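Local coordinates for protein glycerol dehydrogenase (Bacillus coagulans, PDB 6CSJ) that catalyses the NAD-dependent oxidation of glycerol and probably other polyols, and in this double mutant has acquired D-lactate dehydrogenase activity, at residues 70-73 with 74-78; 77-80 with 81-85; 100-103 with 104-108. The protein carries 2 engineered substitutions. All coordinates share one frame; numbering follows the deposited sequence.

Contacts 1 and 2 follow each other along helix 70-82 and share Cys77 and Glu78. Contact 3 lies on the neighbouring helix 94-106 and is the most buried of the three. Contact 1 is partly buried and carries a true salt bridge, Glu72 with Arg75. Contact 2 lies farther from the chain centre, and its charged pair, Glu78 and Lys81, stays apart. Contact 3 has backbone bonds and aromatic packing on Ala102, but no salt bridge. Contacts 2 and 3 both include a helix C-terminus with a Schellman motif. The two helices meet through polar and apolar links. Lys70 NZ pairs with Tyr106 OH and Asn107 ND2 with Cys77 O, while Ile73 packs on Ala102 and Tyr106.

Contact 1 of 3, residues 70-73 with 74-78; sequences KPEI and ERLCE
Glu74, Arg75, Leu76 and Cys77 give their backbone N-H groups to the carbonyls of Lys70, Pro71, Glu72 and Ile73, each four residues earlier. Segments 70-73 and 74-78 thus form the first turns of helix 70-82. The bonds are regular: Arg75 N lies 2.9 Å from Pro71 O, and Leu76 N 3.1 Å from Glu72 O. Among the side chains, Glu72 and Arg75 run side by side and point the same way. Arg75 grips the carboxylate side-on with two nitrogens. Arg75 NE is 2.9 Å from Glu72 OE1, and Arg75 NH2 is 2.8 Å from Glu72 OE2. Both oxygens sit at the guanidinium edge, but the two planes are 40° apart. OE1 is met from above the carboxylate plane, OE2 on its syn side but tilted out of plane. A bend at chi2 of Glu72 (66°) turns the carboxylate toward the arginine. The pair has second partners: Gly65 N bonds to OE2, and Arg75 NH2 bonds to Leu63 O. These tie it to the end of strand 59-63 and the loop beyond. Leu76 CD1 lies 4.0 Å from Glu72 CG. On another face, Ile73 CG2 is 4.1 Å from Cys77 SG, and both residues touch helix 94-106. This is an i to i+3 Glu-Arg salt bridge on an amphipathic helix that flanks the parallel sheet of the Rossmann-like dehydrogenase domain.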
loop_
_atom_site.group_PDB
_atom_site.type_symbol
_atom_site.label_atom_id
_atom_site.label_comp_id
_atom_site.label_asym_id
_atom_site.label_seq_id
_atom_site.Cartn_x
_atom_site.Cartn_y
_atom_site.Cartn_z
ATOM N N LYS A 70 16.057 -7.582 10.421
ATOM C CA LYS A 70 16.377 -8.996 10.665
ATOM C C LYS A 70 16.591 -9.335 12.153
ATOM O O LYS A 70 16.089 -10.363 12.616
ATOM C CB LYS A 70 17.585 -9.441 9.831
ATOM C CG LYS A 70 17.329 -9.437 8.330
ATOM C CD LYS A 70 16.487 -10.632 7.915
ATOM C CE LYS A 70 16.333 -10.661 6.411
ATOM N NZ LYS A 70 16.154 -12.022 5.833
ATOM N N PRO A 71 17.325 -8.478 12.906
ATOM C CA PRO A 71 17.445 -8.720 14.357
ATOM C C PRO A 71 16.112 -8.727 15.101
ATOM O O PRO A 71 15.860 -9.625 15.912
ATOM C CB PRO A 71 18.330 -7.560 14.833
ATOM C CG PRO A 71 19.154 -7.223 13.635
ATOM C CD PRO A 71 18.244 -7.413 12.461
ATOM N N GLU A 72 15.265 -7.740 14.815
ATOM C CA GLU A 72 13.939 -7.654 15.438
ATOM C C GLU A 72 13.036 -8.825 15.003
ATOM O O GLU A 72 12.296 -9.362 15.824
ATOM C CB GLU A 72 13.309 -6.283 15.160
ATOM C CG GLU A 72 11.929 -6.031 15.777
ATOM C CD GLU A 72 11.896 -5.972 17.305
ATOM O OE1 GLU A 72 12.947 -6.056 17.959
ATOM O OE2 GLU A 72 10.786 -5.829 17.864
ATOM N N ILE A 73 13.119 -9.245 13.742
ATOM C CA ILE A 73 12.390 -10.436 13.276
ATOM C C ILE A 73 12.864 -11.708 13.988
ATOM O O ILE A 73 12.037 -12.530 14.398
ATOM C CB ILE A 73 12.482 -10.608 11.733
ATOM C CG1 ILE A 73 11.694 -9.498 11.026
ATOM C CG2 ILE A 73 11.949 -11.977 11.275
ATOM C CD1 ILE A 73 12.116 -9.257 9.587
ATOM N N GLU A 74 14.183 -11.871 14.131
ATOM C CA GLU A 74 14.738 -13.032 14.832
ATOM C C GLU A 74 14.333 -13.051 16.317
ATOM O O GLU A 74 13.942 -14.102 16.832
ATOM C CB GLU A 74 16.273 -13.097 14.705
ATOM C CG GLU A 74 16.894 -14.433 15.165
ATOM C CD GLU A 74 18.355 -14.302 15.660
ATOM O OE1 GLU A 74 19.100 -13.592 14.966
ATOM O OE2 GLU A 74 18.738 -14.877 16.722
ATOM N N ARG A 75 14.425 -11.899 16.986
ATOM C CA ARG A 75 14.021 -11.765 18.396
ATOM C C ARG A 75 12.571 -12.223 18.605
ATOM O O ARG A 75 12.281 -13.018 19.507
ATOM C CB ARG A 75 14.212 -10.315 18.867
ATOM C CG ARG A 75 13.956 -10.062 20.352
ATOM C CD ARG A 75 14.140 -8.588 20.714
ATOM N NE ARG A 75 12.993 -7.749 20.315
ATOM C CZ ARG A 75 11.821 -7.677 20.963
ATOM N NH1 ARG A 75 11.591 -8.399 22.064
ATOM N NH2 ARG A 75 10.854 -6.887 20.502
ATOM N N LEU A 76 11.674 -11.739 17.746
ATOM C CA LEU A 76 10.243 -12.066 17.833
ATOM C C LEU A 76 9.928 -13.514 17.446
ATOM O O LEU A 76 9.048 -14.128 18.055
ATOM C CB LEU A 76 9.410 -11.092 16.991
ATOM C CG LEU A 76 9.447 -9.635 17.467
ATOM C CD1 LEU A 76 8.948 -8.699 16.390
ATOM C CD2 LEU A 76 8.650 -9.444 18.747
ATOM N N CYS A 77 10.634 -14.055 16.449
ATOM C CA CYS A 77 10.542 -15.496 16.129
ATOM C C CYS A 77 10.877 -16.383 17.336
ATOM O O CYS A 77 10.173 -17.366 17.593
ATOM C CB CYS A 77 11.483 -15.882 14.983
ATOM S SG CYS A 77 10.941 -15.356 13.347
ATOM N N GLU A 78 11.953 -16.032 18.058
ATOM C CA GLU A 78 12.386 -16.792 19.240
ATOM C C GLU A 78 11.342 -16.697 20.346
ATOM O O GLU A 78 10.898 -17.722 20.859
ATOM C CB GLU A 78 13.778 -16.343 19.732
ATOM C CG GLU A 78 14.927 -16.847 18.849
ATOM C CD GLU A 78 15.222 -18.341 19.013
ATOM O OE1 GLU A 78 15.094 -18.879 20.140
ATOM O OE2 GLU A 78 15.608 -18.997 18.012
#

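Contact 2 of 3, residues 77-80 with 81-85; sequences CEMS and KSEEA
Lys81 begins the last turn of helix 70-82, and its N donates to Cys77 O, with Lys81 N 2.9 Å from Cys77 O. The lysine CG stands beside its own backbone N (chi1 -71°), which sets it close over Cys77 O. Farther out, Lys81 NZ stops 4.1 Å from Glu78 OE2. This is beyond a salt bridge, so the opposite charges probably attract each other only loosely. Ser82 N comes next and bonds to Glu78 O at 2.8 Å. The Ser82 CB also rests against that carbonyl. Glu83 N donates to Met79 O, and Glu83 CG lies 3.2 Å from the same oxygen. The Glu83 and Met79 side chains lie side by side and point the same way, with Met79 CE 4.0 Å from Glu83 OE2. Both touch Phe33 of strand 32-36, as do Ser80 and Ala85; Met79 also reaches Ala62 and Glu83 reaches Gln60 on strand 59-63. The carbonyl of Glu83 accepts a bond from Lys31 NZ. Glu84 then leaves the helix with a positive phi of 56°, the mark of a Schellman motif. Two bonds run back into the last turn: Glu84 N to Lys81 O at 3.0 Å, and Ala85 N to Ser80 O at 3.0 Å. Ala85 points its CB back at the helix, and this methyl sits 3.5 Å from Ser80 OG. The hydroxyl is anti to the Ser80 backbone N (chi1 176°), on the side where Ala85 arrives. Ser80 also meets Asn107 and Ile109. From Ala85 the chain runs on into strand 87-92.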
loop_
_atom_site.group_PDB
_atom_site.type_symbol
_atom_site.label_atom_id
_atom_site.label_comp_id
_atom_site.label_asym_id
_atom_site.label_seq_id
_atom_site.Cartn_x
_atom_site.Cartn_y
_atom_site.Cartn_z
ATOM N N CYS A 77 10.634 -14.055 16.449
ATOM C CA CYS A 77 10.542 -15.496 16.129
ATOM C C CYS A 77 10.877 -16.383 17.336
ATOM O O CYS A 77 10.173 -17.366 17.593
ATOM C CB CYS A 77 11.483 -15.882 14.983
ATOM S SG CYS A 77 10.941 -15.356 13.347
ATOM N N GLU A 78 11.953 -16.032 18.058
ATOM C CA GLU A 78 12.386 -16.792 19.240
ATOM C C GLU A 78 11.342 -16.697 20.346
ATOM O O GLU A 78 10.898 -17.722 20.859
ATOM C CB GLU A 78 13.778 -16.343 19.732
ATOM C CG GLU A 78 14.927 -16.847 18.849
ATOM C CD GLU A 78 15.222 -18.341 19.013
ATOM O OE1 GLU A 78 15.094 -18.879 20.140
ATOM O OE2 GLU A 78 15.608 -18.997 18.012
ATOM N N MET A 79 10.909 -15.479 20.669
ATOM C CA MET A 79 9.815 -15.287 21.631
ATOM C C MET A 79 8.570 -16.088 21.265
ATOM O O MET A 79 7.966 -16.715 22.133
ATOM C CB MET A 79 9.438 -13.811 21.746
ATOM C CG MET A 79 10.471 -12.946 22.423
ATOM S SD MET A 79 10.043 -11.209 22.286
ATOM C CE MET A 79 8.490 -11.180 23.161
ATOM N N SER A 80 8.205 -16.060 19.983
ATOM C CA SER A 80 7.049 -16.808 19.466
ATOM C C SER A 80 7.187 -18.332 19.640
ATOM O O SER A 80 6.232 -18.977 20.069
ATOM C CB SER A 80 6.792 -16.469 17.990
ATOM O OG SER A 80 5.736 -17.247 17.465
ATOM N N LYS A 81 8.348 -18.897 19.296
ATOM C CA LYS A 81 8.635 -20.333 19.549
ATOM C C LYS A 81 8.630 -20.656 21.048
ATOM O O LYS A 81 8.051 -21.656 21.469
ATOM C CB LYS A 81 9.984 -20.768 18.961
ATOM C CG LYS A 81 10.045 -20.865 17.442
ATOM C CD LYS A 81 11.179 -21.788 16.992
ATOM C CE LYS A 81 11.657 -21.491 15.574
ATOM N NZ LYS A 81 12.656 -20.383 15.568
ATOM N N SER A 82 9.272 -19.790 21.831
ATOM C CA SER A 82 9.316 -19.885 23.297
ATOM C C SER A 82 7.918 -19.904 23.965
ATOM O O SER A 82 7.690 -20.663 24.908
ATOM C CB SER A 82 10.184 -18.741 23.860
ATOM O OG SER A 82 9.974 -18.542 25.244
ATOM N N GLU A 83 6.988 -19.091 23.460
ATOM C CA GLU A 83 5.592 -19.080 23.945
ATOM C C GLU A 83 4.711 -20.148 23.281
ATOM O O GLU A 83 3.521 -20.214 23.566
ATOM C CB GLU A 83 4.972 -17.693 23.738
ATOM C CG GLU A 83 5.707 -16.569 24.464
ATOM C CD GLU A 83 5.294 -15.185 23.979
ATOM O OE1 GLU A 83 4.159 -15.034 23.478
ATOM O OE2 GLU A 83 6.099 -14.238 24.101
ATOM N N GLU A 84 5.297 -20.975 22.411
ATOM C CA GLU A 84 4.590 -22.009 21.644
ATOM C C GLU A 84 3.417 -21.488 20.801
ATOM O O GLU A 84 2.401 -22.164 20.659
ATOM C CB GLU A 84 4.159 -23.155 22.559
ATOM C CG GLU A 84 5.320 -23.835 23.263
ATOM C CD GLU A 84 4.861 -24.922 24.217
ATOM O OE1 GLU A 84 3.976 -25.715 23.835
ATOM O OE2 GLU A 84 5.396 -25.012 25.351
ATOM N N ALA A 85 3.585 -20.302 20.219
ATOM C CA ALA A 85 2.559 -19.701 19.360
ATOM C C ALA A 85 2.455 -20.419 18.022
ATOM O O ALA A 85 3.473 -20.738 17.406
ATOM C CB ALA A 85 2.853 -18.229 19.142
#

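Contact 3 of 3, residues 100-103 with 104-108; sequences AKAV and GYYNN
Ala102 O accepts the backbone N of Tyr106 at 2.9 Å, in a nearly straight bond of 174°. The carbonyls of Ala100, Lys101 and Val103 are likewise satisfied by the N-H groups of Gly104, Tyr105 and Asn107. The Tyr106 ring lies obliquely to the same oxygen, with Tyr106 CD2 3.1 Å from Ala102 O. One face of this ring is covered by Tyr105 CD2, 4.0 Å above its centre. Tyr106 CE2 also meets Ala102 CB at 4.3 Å. The polar ends of Tyr106, Asn107 and Lys101 have partners beyond the helix. Tyr106 OH is bonded to Lys70 NZ, and Asn107 ND2 donates to Cys77 O. A chi1 of -69° keeps the Asn107 amide near the carbonyl its own backbone N bonds, with Asn107 CG 3.8 Å from Val103 O. Lys101 is buried, and its NZ bonds to the carbonyls of Ser125 and Leu127. With positive phi at Asn108 and two bonds back into the last turn, one of them the weak 3.3 Å bond from Asn108 N to Tyr105 O, helix 94-106 ends in a Schellman motif. From it the chain turns toward strand 111-115 in the beta-alpha-beta unit of strand 87-92, this helix and strand 111-115.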
loop_
_atom_site.group_PDB
_atom_site.type_symbol
_atom_site.label_atom_id
_atom_site.label_comp_id
_atom_site.label_asym_id
_atom_site.label_seq_id
_atom_site.Cartn_x
_atom_site.Cartn_y
_atom_site.Cartn_z
ATOM N N ALA A 100 5.290 -9.095 11.129
ATOM C CA ALA A 100 4.422 -10.245 11.384
ATOM C C ALA A 100 4.444 -11.264 10.233
ATOM O O ALA A 100 4.447 -12.469 10.471
ATOM C CB ALA A 100 3.001 -9.786 11.658
ATOM N N LYS A 101 4.453 -10.790 8.995
ATOM C CA LYS A 101 4.486 -11.690 7.833
ATOM C C LYS A 101 5.798 -12.478 7.796
ATOM O O LYS A 101 5.793 -13.692 7.562
ATOM C CB LYS A 101 4.322 -10.920 6.520
ATOM C CG LYS A 101 3.009 -10.173 6.321
ATOM C CD LYS A 101 2.945 -9.540 4.944
ATOM C CE LYS A 101 2.276 -8.180 4.965
ATOM N NZ LYS A 101 2.350 -7.501 3.631
ATOM N N ALA A 102 6.907 -11.774 8.023
ATOM C CA ALA A 102 8.238 -12.392 8.127
ATOM C C ALA A 102 8.299 -13.460 9.234
ATOM O O ALA A 102 8.782 -14.576 8.996
ATOM C CB ALA A 102 9.308 -11.327 8.360
ATOM N N VAL A 103 7.780 -13.125 10.420
ATOM C CA VAL A 103 7.728 -14.076 11.546
ATOM C C VAL A 103 6.921 -15.325 11.185
ATOM O O VAL A 103 7.329 -16.436 11.516
ATOM C CB VAL A 103 7.188 -13.424 12.851
ATOM C CG1 VAL A 103 6.868 -14.459 13.920
ATOM C CG2 VAL A 103 8.201 -12.432 13.405
ATOM N N GLY A 104 5.792 -15.151 10.506
ATOM C CA GLY A 104 4.980 -16.292 10.088
ATOM C C GLY A 104 5.684 -17.169 9.081
ATOM O O GLY A 104 5.557 -18.394 9.120
ATOM N N TYR A 105 6.426 -16.532 8.179
ATOM C CA TYR A 105 7.248 -17.235 7.186
ATOM C C TYR A 105 8.366 -18.059 7.844
ATOM O O TYR A 105 8.460 -19.268 7.610
ATOM C CB TYR A 105 7.830 -16.231 6.176
ATOM C CG TYR A 105 8.854 -16.821 5.234
ATOM C CD1 TYR A 105 8.535 -17.925 4.430
ATOM C CD2 TYR A 105 10.130 -16.273 5.132
ATOM C CE1 TYR A 105 9.474 -18.480 3.578
ATOM C CE2 TYR A 105 11.080 -16.825 4.287
ATOM C CZ TYR A 105 10.751 -17.928 3.517
ATOM O OH TYR A 105 11.682 -18.475 2.672
ATOM N N TYR A 106 9.180 -17.410 8.673
ATOM C CA TYR A 106 10.309 -18.092 9.347
ATOM C C TYR A 106 9.870 -19.208 10.323
ATOM O O TYR A 106 10.431 -20.299 10.278
ATOM C CB TYR A 106 11.260 -17.081 10.034
ATOM C CG TYR A 106 12.047 -16.217 9.050
ATOM C CD1 TYR A 106 12.933 -16.785 8.135
ATOM C CD2 TYR A 106 11.904 -14.831 9.036
ATOM C CE1 TYR A 106 13.644 -15.999 7.228
ATOM C CE2 TYR A 106 12.610 -14.034 8.133
ATOM C CZ TYR A 106 13.473 -14.629 7.229
ATOM O OH TYR A 106 14.173 -13.850 6.341
ATOM N N ASN A 107 8.856 -18.955 11.155
ATOM C CA ASN A 107 8.315 -19.980 12.072
ATOM C C ASN A 107 7.304 -20.923 11.405
ATOM O O ASN A 107 6.818 -21.842 12.062
ATOM C CB ASN A 107 7.665 -19.339 13.315
ATOM C CG ASN A 107 8.665 -18.685 14.245
ATOM O OD1 ASN A 107 9.826 -18.489 13.898
ATOM N ND2 ASN A 107 8.204 -18.321 15.444
ATOM N N ASN A 108 6.980 -20.707 10.128
ATOM C CA ASN A 108 6.019 -21.544 9.391
ATOM C C ASN A 108 4.647 -21.640 10.078
ATOM O O ASN A 108 4.091 -22.724 10.252
ATOM C CB ASN A 108 6.606 -22.932 9.117
ATOM C CG ASN A 108 5.788 -23.720 8.110
ATOM O OD1 ASN A 108 5.434 -23.212 7.039
ATOM N ND2 ASN A 108 5.462 -24.961 8.464
#